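Local coordinates for Esterase/lipase-like protein (Caldicellulosiruptor lactoaceticus 6A, PDB 6A6O) that hydrolyses both acetyl esters and xylosides, a bifunctional enzyme with acetyl esterase and 1,4-beta-xylosidase activity, at residues V207-D221 with L237-H251. Numbering follows the deposited sequence.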
ATOM      1  N   VAL A 207     -13.460   7.148   1.410  1.00 23.38           N
ATOM      2  CA  VAL A 207     -13.616   6.826  -0.003  1.00 24.30           C
ATOM      3  C   VAL A 207     -14.403   7.933  -0.695  1.00 23.62           C
ATOM      4  O   VAL A 207     -15.379   8.465  -0.150  1.00 30.03           O
ATOM      5  CB  VAL A 207     -14.312   5.462  -0.155  1.00 23.84           C
ATOM      6  CG1 VAL A 207     -14.663   5.181  -1.618  1.00 24.44           C
ATOM      7  CG2 VAL A 207     -13.421   4.384   0.376  1.00 23.56           C
ATOM      8  N   SER A 208     -13.984   8.290  -1.906  1.00 26.11           N
ATOM      9  CA  SER A 208     -14.674   9.284  -2.724  1.00 27.54           C
ATOM     10  C   SER A 208     -14.825   8.733  -4.136  1.00 28.52           C
ATOM     11  O   SER A 208     -14.318   7.657  -4.457  1.00 24.96           O
ATOM     12  CB  SER A 208     -13.897  10.606  -2.759  1.00 25.41           C
ATOM     13  OG  SER A 208     -12.687  10.444  -3.478  1.00 29.86           O
ATOM     14  N   SER A 209     -15.500   9.494  -5.002  1.00 27.55           N
ATOM     15  CA  SER A 209     -15.626   9.069  -6.393  1.00 28.61           C
ATOM     16  C   SER A 209     -14.279   9.019  -7.112  1.00 26.91           C
ATOM     17  O   SER A 209     -14.173   8.370  -8.161  1.00 28.00           O
ATOM     18  CB  SER A 209     -16.585   9.999  -7.142  1.00 31.10           C
ATOM     19  OG  SER A 209     -16.016  11.284  -7.266  1.00 33.11           O
ATOM     20  N   LYS A 210     -13.251   9.678  -6.580  1.00 26.29           N
ATOM     21  CA  LYS A 210     -11.920   9.665  -7.177  1.00 27.45           C
ATOM     22  C   LYS A 210     -11.028   8.540  -6.660  1.00 25.85           C
ATOM     23  O   LYS A 210      -9.916   8.374  -7.170  1.00 26.84           O
ATOM     24  CB  LYS A 210     -11.209  11.002  -6.932  1.00 30.74           C
ATOM     25  CG  LYS A 210     -11.999  12.217  -7.398  1.00 36.57           C
ATOM     26  CD  LYS A 210     -12.384  12.096  -8.856  1.00 38.18           C
ATOM     27  CE  LYS A 210     -12.984  13.409  -9.369  1.00 50.27           C
ATOM     28  NZ  LYS A 210     -13.436  13.278 -10.790  1.00 53.67           N
ATOM     29  N   THR A 211     -11.454   7.799  -5.649  1.00 27.10           N
ATOM     30  CA  THR A 211     -10.689   6.630  -5.219  1.00 26.53           C
ATOM     31  C   THR A 211     -10.484   5.690  -6.408  1.00 24.89           C
ATOM     32  O   THR A 211     -11.432   5.445  -7.169  1.00 25.46           O
ATOM     33  CB  THR A 211     -11.420   5.908  -4.084  1.00 24.52           C
ATOM     34  OG1 THR A 211     -11.587   6.795  -2.976  1.00 26.87           O
ATOM     35  CG2 THR A 211     -10.645   4.669  -3.615  1.00 25.91           C
ATOM     36  N   PRO A 212      -9.268   5.184  -6.627  1.00 23.17           N
ATOM     37  CA  PRO A 212      -9.003   4.341  -7.805  1.00 26.54           C
ATOM     38  C   PRO A 212      -9.637   2.968  -7.678  1.00 24.04           C
ATOM     39  O   PRO A 212     -10.024   2.540  -6.578  1.00 24.27           O
ATOM     40  CB  PRO A 212      -7.466   4.232  -7.832  1.00 25.46           C
ATOM     41  CG  PRO A 212      -7.034   4.539  -6.446  1.00 27.64           C
ATOM     42  CD  PRO A 212      -8.030   5.536  -5.911  1.00 25.36           C
ATOM     43  N   PRO A 213      -9.737   2.240  -8.790  1.00 26.36           N
ATOM     44  CA  PRO A 213     -10.227   0.856  -8.738  1.00 24.38           C
ATOM     45  C   PRO A 213      -9.454   0.038  -7.713  1.00 24.01           C
ATOM     46  O   PRO A 213      -8.230   0.148  -7.603  1.00 24.02           O
ATOM     47  CB  PRO A 213      -9.975   0.334 -10.157  1.00 24.73           C
ATOM     48  CG  PRO A 213      -9.866   1.548 -11.014  1.00 32.92           C
ATOM     49  CD  PRO A 213      -9.343   2.655 -10.151  1.00 26.08           C
ATOM     50  N   THR A 214     -10.179  -0.805  -6.979  1.00 22.37           N
ATOM     51  CA  THR A 214      -9.648  -1.513  -5.819  1.00 20.70           C
ATOM     52  C   THR A 214      -9.983  -2.997  -5.917  1.00 20.78           C
ATOM     53  O   THR A 214     -11.060  -3.368  -6.382  1.00 20.63           O
ATOM     54  CB  THR A 214     -10.219  -0.910  -4.510  1.00 23.80           C
ATOM     55  OG1 THR A 214      -9.822   0.461  -4.406  1.00 22.96           O
ATOM     56  CG2 THR A 214      -9.704  -1.655  -3.255  1.00 22.59           C
ATOM     57  N   PHE A 215      -9.027  -3.833  -5.509  1.00 21.56           N
ATOM     58  CA  PHE A 215      -9.178  -5.281  -5.386  1.00 20.47           C
ATOM     59  C   PHE A 215      -8.941  -5.609  -3.919  1.00 21.38           C
ATOM     60  O   PHE A 215      -7.929  -5.178  -3.355  1.00 20.64           O
ATOM     61  CB  PHE A 215      -8.141  -5.987  -6.287  1.00 21.00           C
ATOM     62  CG  PHE A 215      -8.102  -7.505  -6.174  1.00 22.00           C
ATOM     63  CD1 PHE A 215      -7.536  -8.134  -5.066  1.00 20.76           C
ATOM     64  CD2 PHE A 215      -8.546  -8.293  -7.235  1.00 21.67           C
ATOM     65  CE1 PHE A 215      -7.475  -9.528  -4.992  1.00 22.49           C
ATOM     66  CE2 PHE A 215      -8.477  -9.688  -7.176  1.00 23.35           C
ATOM     67  CZ  PHE A 215      -7.942 -10.310  -6.060  1.00 21.63           C
ATOM     68  N   LEU A 216      -9.860  -6.349  -3.296  1.00 20.14           N
ATOM     69  CA  LEU A 216      -9.704  -6.756  -1.901  1.00 22.22           C
ATOM     70  C   LEU A 216      -9.819  -8.263  -1.770  1.00 20.59           C
ATOM     71  O   LEU A 216     -10.597  -8.896  -2.490  1.00 22.09           O
ATOM     72  CB  LEU A 216     -10.775  -6.148  -0.970  1.00 21.75           C
ATOM     73  CG  LEU A 216     -11.000  -4.641  -0.972  1.00 22.71           C
ATOM     74  CD1 LEU A 216     -12.098  -4.304  -1.994  1.00 23.08           C
ATOM     75  CD2 LEU A 216     -11.392  -4.154   0.428  1.00 20.84           C
ATOM     76  N   TRP A 217      -9.067  -8.831  -0.826  1.00 19.21           N
ATOM     77  CA  TRP A 217      -9.333 -10.208  -0.422  1.00 19.27           C
ATOM     78  C   TRP A 217      -9.104 -10.377   1.076  1.00 20.03           C
ATOM     79  O   TRP A 217      -8.404  -9.586   1.719  1.00 20.76           O
ATOM     80  CB  TRP A 217      -8.511 -11.216  -1.252  1.00 20.01           C
ATOM     81  CG  TRP A 217      -7.061 -11.340  -0.872  1.00 20.36           C
ATOM     82  CD1 TRP A 217      -6.016 -10.603  -1.357  1.00 24.05           C
ATOM     83  CD2 TRP A 217      -6.493 -12.279   0.054  1.00 21.88           C
ATOM     84  NE1 TRP A 217      -4.829 -11.026  -0.789  1.00 21.50           N
ATOM     85  CE2 TRP A 217      -5.093 -12.049   0.081  1.00 22.35           C
ATOM     86  CE3 TRP A 217      -7.026 -13.287   0.858  1.00 24.14           C
ATOM     87  CZ2 TRP A 217      -4.223 -12.794   0.892  1.00 20.83           C
ATOM     88  CZ3 TRP A 217      -6.164 -14.027   1.661  1.00 24.86           C
ATOM     89  CH2 TRP A 217      -4.777 -13.774   1.669  1.00 23.45           C
ATOM     90  N   HIS A 218      -9.736 -11.416   1.631  1.00 21.17           N
ATOM     91  CA  HIS A 218      -9.810 -11.625   3.077  1.00 21.31           C
ATOM     92  C   HIS A 218     -10.260 -13.059   3.324  1.00 23.48           C
ATOM     93  O   HIS A 218     -10.884 -13.677   2.463  1.00 24.26           O
ATOM     94  CB  HIS A 218     -10.805 -10.644   3.724  1.00 20.69           C
ATOM     95  CG  HIS A 218     -10.366 -10.071   5.042  1.00 20.29           C
ATOM     96  ND1 HIS A 218     -10.272  -8.714   5.257  1.00 20.63           N
ATOM     97  CD2 HIS A 218     -10.083 -10.661   6.233  1.00 20.89           C
ATOM     98  CE1 HIS A 218      -9.882  -8.491   6.500  1.00 21.91           C
ATOM     99  NE2 HIS A 218      -9.775  -9.656   7.119  1.00 21.24           N
ATOM    100  N   THR A 219      -9.998 -13.572   4.526  1.00 22.86           N
ATOM    101  CA  THR A 219     -10.632 -14.822   4.942  1.00 23.18           C
ATOM    102  C   THR A 219     -11.732 -14.525   5.953  1.00 22.01           C
ATOM    103  O   THR A 219     -11.598 -13.628   6.797  1.00 20.55           O
ATOM    104  CB  THR A 219      -9.631 -15.839   5.521  1.00 22.63           C
ATOM    105  OG1 THR A 219      -8.956 -15.290   6.664  1.00 24.82           O
ATOM    106  CG2 THR A 219      -8.617 -16.216   4.473  1.00 22.38           C
ATOM    107  N   SER A 220     -12.837 -15.264   5.853  1.00 22.53           N
ATOM    108  CA  SER A 220     -14.005 -14.887   6.636  1.00 21.79           C
ATOM    109  C   SER A 220     -13.780 -15.114   8.129  1.00 25.40           C
ATOM    110  O   SER A 220     -14.331 -14.374   8.954  1.00 25.58           O
ATOM    111  CB  SER A 220     -15.254 -15.632   6.134  1.00 24.81           C
ATOM    112  OG  SER A 220     -15.459 -16.880   6.771  1.00 23.54           O
ATOM    113  N   ASP A 221     -12.946 -16.085   8.497  1.00 24.81           N
ATOM    114  CA  ASP A 221     -12.725 -16.406   9.900  1.00 25.28           C
ATOM    115  C   ASP A 221     -11.433 -15.811  10.451  1.00 26.25           C
ATOM    116  O   ASP A 221     -10.989 -16.217  11.537  1.00 27.27           O
ATOM    117  CB  ASP A 221     -12.750 -17.933  10.104  1.00 26.51           C
ATOM    118  CG  ASP A 221     -11.573 -18.642   9.448  1.00 28.76           C
ATOM    119  OD1 ASP A 221     -10.792 -18.005   8.702  1.00 26.03           O
ATOM    120  OD2 ASP A 221     -11.425 -19.861   9.686  1.00 32.49           O
ATOM    121  N   LEU A 237     -16.832   1.844  -1.444  1.00 20.87           N
ATOM    122  CA  LEU A 237     -16.505   1.931  -2.866  1.00 22.89           C
ATOM    123  C   LEU A 237     -17.769   1.938  -3.726  1.00 24.50           C
ATOM    124  O   LEU A 237     -17.898   2.743  -4.658  1.00 24.12           O
ATOM    125  CB  LEU A 237     -15.591   0.771  -3.264  1.00 22.85           C
ATOM    126  CG  LEU A 237     -14.157   0.792  -2.715  1.00 22.69           C
ATOM    127  CD1 LEU A 237     -13.553  -0.606  -2.807  1.00 21.81           C
ATOM    128  CD2 LEU A 237     -13.273   1.812  -3.459  1.00 22.00           C
ATOM    129  N   LYS A 238     -18.716   1.045  -3.428  1.00 21.23           N
ATOM    130  CA  LYS A 238     -19.968   1.051  -4.176  1.00 21.54           C
ATOM    131  C   LYS A 238     -20.727   2.350  -3.952  1.00 24.38           C
ATOM    132  O   LYS A 238     -21.257   2.945  -4.899  1.00 25.12           O
ATOM    133  CB  LYS A 238     -20.835  -0.147  -3.771  1.00 21.55           C
ATOM    134  CG  LYS A 238     -22.281  -0.055  -4.280  1.00 22.81           C
ATOM    135  CD  LYS A 238     -22.333  -0.020  -5.814  1.00 25.43           C
ATOM    136  CE  LYS A 238     -23.703   0.455  -6.303  1.00 30.58           C
ATOM    137  NZ  LYS A 238     -24.744  -0.535  -5.940  1.00 26.46           N
ATOM    138  N   LYS A 239     -20.807   2.800  -2.702  1.00 22.37           N
ATOM    139  CA  LYS A 239     -21.509   4.046  -2.417  1.00 25.99           C
ATOM    140  C   LYS A 239     -21.004   5.185  -3.299  1.00 26.44           C
ATOM    141  O   LYS A 239     -21.787   6.038  -3.730  1.00 27.49           O
ATOM    142  CB  LYS A 239     -21.362   4.396  -0.938  1.00 25.64           C
ATOM    143  CG  LYS A 239     -22.079   5.656  -0.476  1.00 31.40           C
ATOM    144  CD  LYS A 239     -21.800   5.879   1.010  1.00 38.70           C
ATOM    145  CE  LYS A 239     -22.005   7.326   1.443  1.00 44.28           C
ATOM    146  NZ  LYS A 239     -21.819   7.482   2.924  1.00 46.50           N
ATOM    147  N   HIS A 240     -19.712   5.196  -3.608  1.00 25.94           N
ATOM    148  CA  HIS A 240     -19.126   6.284  -4.383  1.00 27.67           C
ATOM    149  C   HIS A 240     -18.889   5.926  -5.837  1.00 27.12           C
ATOM    150  O   HIS A 240     -18.219   6.684  -6.553  1.00 28.03           O
ATOM    151  CB  HIS A 240     -17.837   6.752  -3.711  1.00 27.50           C
ATOM    152  CG  HIS A 240     -18.096   7.445  -2.416  1.00 26.39           C
ATOM    153  ND1 HIS A 240     -18.432   8.779  -2.350  1.00 30.78           N
ATOM    154  CD2 HIS A 240     -18.140   6.981  -1.144  1.00 27.84           C
ATOM    155  CE1 HIS A 240     -18.644   9.114  -1.089  1.00 30.69           C
ATOM    156  NE2 HIS A 240     -18.476   8.039  -0.338  1.00 32.55           N
ATOM    157  N   GLY A 241     -19.450   4.817  -6.301  1.00 24.52           N
ATOM    158  CA  GLY A 241     -19.396   4.471  -7.707  1.00 29.27           C
ATOM    159  C   GLY A 241     -18.077   3.939  -8.210  1.00 29.49           C
ATOM    160  O   GLY A 241     -17.844   3.959  -9.419  1.00 29.18           O
ATOM    161  N   VAL A 242     -17.202   3.474  -7.327  1.00 25.13           N
ATOM    162  CA  VAL A 242     -15.884   2.973  -7.719  1.00 22.84           C
ATOM    163  C   VAL A 242     -16.015   1.478  -7.973  1.00 25.19           C
ATOM    164  O   VAL A 242     -16.414   0.738  -7.058  1.00 24.17           O
ATOM    165  CB  VAL A 242     -14.837   3.246  -6.632  1.00 23.76           C
ATOM    166  CG1 VAL A 242     -13.469   2.748  -7.085  1.00 23.74           C
ATOM    167  CG2 VAL A 242     -14.796   4.737  -6.260  1.00 25.94           C
ATOM    168  N   PRO A 243     -15.709   0.991  -9.174  1.00 28.30           N
ATOM    169  CA  PRO A 243     -15.808  -0.451  -9.417  1.00 27.03           C
ATOM    170  C   PRO A 243     -14.709  -1.177  -8.660  1.00 25.71           C
ATOM    171  O   PRO A 243     -13.573  -0.708  -8.582  1.00 25.05           O
ATOM    172  CB  PRO A 243     -15.633  -0.580 -10.938  1.00 30.92           C
ATOM    173  CG  PRO A 243     -15.707   0.835 -11.480  1.00 38.50           C
ATOM    174  CD  PRO A 243     -15.236   1.721 -10.362  1.00 33.43           C
ATOM    175  N   PHE A 244     -15.056  -2.330  -8.093  1.00 22.35           N
ATOM    176  CA  PHE A 244     -14.097  -3.042  -7.267  1.00 23.15           C
ATOM    177  C   PHE A 244     -14.299  -4.542  -7.400  1.00 22.84           C
ATOM    178  O   PHE A 244     -15.355  -5.028  -7.832  1.00 22.04           O
ATOM    179  CB  PHE A 244     -14.214  -2.641  -5.793  1.00 21.41           C
ATOM    180  CG  PHE A 244     -15.509  -3.064  -5.166  1.00 21.65           C
ATOM    181  CD1 PHE A 244     -16.622  -2.239  -5.250  1.00 22.61           C
ATOM    182  CD2 PHE A 244     -15.630  -4.297  -4.522  1.00 21.28           C
ATOM    183  CE1 PHE A 244     -17.827  -2.620  -4.692  1.00 23.24           C
ATOM    184  CE2 PHE A 244     -16.850  -4.686  -3.955  1.00 21.15           C
ATOM    185  CZ  PHE A 244     -17.945  -3.851  -4.051  1.00 23.04           C
ATOM    186  N   GLU A 245     -13.272  -5.267  -6.982  1.00 22.11           N
ATOM    187  CA  GLU A 245     -13.277  -6.719  -6.924  1.00 22.36           C
ATOM    188  C   GLU A 245     -13.013  -7.127  -5.483  1.00 22.36           C
ATOM    189  O   GLU A 245     -12.155  -6.535  -4.815  1.00 22.26           O
ATOM    190  CB  GLU A 245     -12.211  -7.311  -7.858  1.00 22.31           C
ATOM    191  CG  GLU A 245     -12.210  -8.832  -7.904  1.00 22.71           C
ATOM    192  CD  GLU A 245     -11.785  -9.384  -9.261  1.00 25.33           C
ATOM    193  OE1 GLU A 245     -11.978  -8.679 -10.270  1.00 26.64           O
ATOM    194  OE2 GLU A 245     -11.266 -10.526  -9.323  1.00 27.89           O
ATOM    195  N   LEU A 246     -13.769  -8.115  -4.992  1.00 19.91           N
ATOM    196  CA  LEU A 246     -13.613  -8.576  -3.619  1.00 20.93           C
ATOM    197  C   LEU A 246     -13.710 -10.089  -3.589  1.00 22.32           C
ATOM    198  O   LEU A 246     -14.643 -10.664  -4.156  1.00 22.98           O
ATOM    199  CB  LEU A 246     -14.676  -7.957  -2.699  1.00 20.81           C
ATOM    200  CG  LEU A 246     -14.856  -8.579  -1.303  1.00 24.05           C
ATOM    201  CD1 LEU A 246     -13.655  -8.370  -0.421  1.00 26.40           C
ATOM    202  CD2 LEU A 246     -16.116  -8.018  -0.619  1.00 29.33           C
ATOM    203  N   HIS A 247     -12.767 -10.735  -2.908  1.00 20.53           N
ATOM    204  CA  HIS A 247     -12.795 -12.184  -2.756  1.00 21.51           C
ATOM    205  C   HIS A 247     -12.617 -12.529  -1.290  1.00 21.61           C
ATOM    206  O   HIS A 247     -11.568 -12.250  -0.709  1.00 21.11           O
ATOM    207  CB  HIS A 247     -11.711 -12.853  -3.592  1.00 21.06           C
ATOM    208  CG  HIS A 247     -11.837 -12.578  -5.054  1.00 21.03           C
ATOM    209  ND1 HIS A 247     -12.798 -13.177  -5.842  1.00 23.75           N
ATOM    210  CD2 HIS A 247     -11.141 -11.755  -5.870  1.00 21.97           C
ATOM    211  CE1 HIS A 247     -12.680 -12.742  -7.083  1.00 22.86           C
ATOM    212  NE2 HIS A 247     -11.681 -11.880  -7.129  1.00 24.34           N
ATOM    213  N   ILE A 248     -13.622 -13.170  -0.705  1.00 19.29           N
ATOM    214  CA  ILE A 248     -13.526 -13.654   0.664  1.00 21.48           C
ATOM    215  C   ILE A 248     -13.575 -15.170   0.609  1.00 22.75           C
ATOM    216  O   ILE A 248     -14.527 -15.753   0.071  1.00 21.31           O
ATOM    217  CB  ILE A 248     -14.633 -13.086   1.558  1.00 21.13           C
ATOM    218  CG1 ILE A 248     -14.416 -11.572   1.748  1.00 20.95           C
ATOM    219  CG2 ILE A 248     -14.639 -13.805   2.906  1.00 21.48           C
ATOM    220  CD1 ILE A 248     -15.644 -10.876   2.286  1.00 23.68           C
ATOM    221  N   PHE A 249     -12.534 -15.801   1.129  1.00 23.16           N
ATOM    222  CA  PHE A 249     -12.514 -17.238   1.277  1.00 23.00           C
ATOM    223  C   PHE A 249     -12.898 -17.620   2.705  1.00 21.64           C
ATOM    224  O   PHE A 249     -12.666 -16.847   3.643  1.00 21.82           O
ATOM    225  CB  PHE A 249     -11.125 -17.775   0.928  1.00 22.73           C
ATOM    226  CG  PHE A 249     -10.735 -17.496  -0.494  1.00 23.64           C
ATOM    227  CD1 PHE A 249     -11.208 -18.303  -1.524  1.00 26.26           C
ATOM    228  CD2 PHE A 249      -9.943 -16.396  -0.807  1.00 26.14           C
ATOM    229  CE1 PHE A 249     -10.868 -18.037  -2.840  1.00 27.73           C
ATOM    230  CE2 PHE A 249      -9.605 -16.128  -2.128  1.00 25.56           C
ATOM    231  CZ  PHE A 249     -10.067 -16.946  -3.129  1.00 24.59           C
ATOM    232  N   PRO A 250     -13.533 -18.782   2.890  1.00 22.37           N
ATOM    233  CA  PRO A 250     -14.115 -19.073   4.211  1.00 21.95           C
ATOM    234  C   PRO A 250     -13.096 -19.179   5.325  1.00 22.77           C
ATOM    235  O   PRO A 250     -13.344 -18.651   6.414  1.00 24.52           O
ATOM    236  CB  PRO A 250     -14.839 -20.414   3.994  1.00 24.20           C
ATOM    237  CG  PRO A 250     -15.098 -20.491   2.533  1.00 27.41           C
ATOM    238  CD  PRO A 250     -13.959 -19.750   1.866  1.00 22.93           C
ATOM    239  N   HIS A 251     -11.955 -19.825   5.093  1.00 26.42           N
ATOM    240  CA  HIS A 251     -11.056 -20.183   6.182  0.59 26.61           C
ATOM    241  C   HIS A 251      -9.615 -19.830   5.864  1.00 26.48           C
ATOM    242  O   HIS A 251      -9.117 -20.099   4.766  1.00 27.89           O
ATOM    243  CB  HIS A 251     -11.152 -21.685   6.502  0.59 28.38           C
ATOM    244  CG  HIS A 251     -12.467 -22.084   7.089  0.59 26.34           C
ATOM    245  ND1 HIS A 251     -12.882 -21.666   8.336  0.59 31.28           N
ATOM    246  CD2 HIS A 251     -13.477 -22.835   6.587  0.59 30.25           C
ATOM    247  CE1 HIS A 251     -14.086 -22.155   8.583  0.59 27.90           C
ATOM    248  NE2 HIS A 251     -14.471 -22.863   7.535  0.59 24.33           N
TER
HETATM  249  O   HOH W   1     -16.676   6.867  -8.859  1.00 36.70           O
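Strands 214-219 and 244-249 run parallel, their axes 4.6 Å apart at closest approach and 8° from aligned, joined by backbone hydrogen bonds from Glu245 N to Thr214 O (3.0 Å) through Ser220 N to Phe249 O (2.7 Å). On one face, Phe215, with CG anti to the backbone N (chi1 175°), lies alongside Glu245, likewise anti (chi1 -177°), and Phe215 CZ comes 3.5 Å from CD2 at the edge of the His247 ring. That imidazole is kept from turning by its NE2, which donates to Glu245 OE2 (2.6 Å) in the ring plane; helix 268-278 packs on this face. On the other, Leu216 CB meets Leu246 CD1 at 3.7 Å, while the methyls of Leu237 reach Thr214 and Thr211. Before the strands, Ser208 CA sits over one face of the His240 ring, offset toward its rim, in a CH-pi contact, with Val207 O above the same face; Gly241, at positive phi, is the C-prime residue of the Schellman motif ending helix 228-239. Past them, His251 ND1 donates to Asp221 OD2 (2.7 Å) from above the carboxylate, whose OD1 takes Gly252 N; an alanine here would probably leave both donors without their acceptors and the His251 ring freer to turn. With that helix between them, the strands form a beta-alpha-beta crossover at the sheet edge, as in alpha/beta-hydrolases, where the loops after such strands probably carry the acid and histidine of a Ser-His-Asp triad.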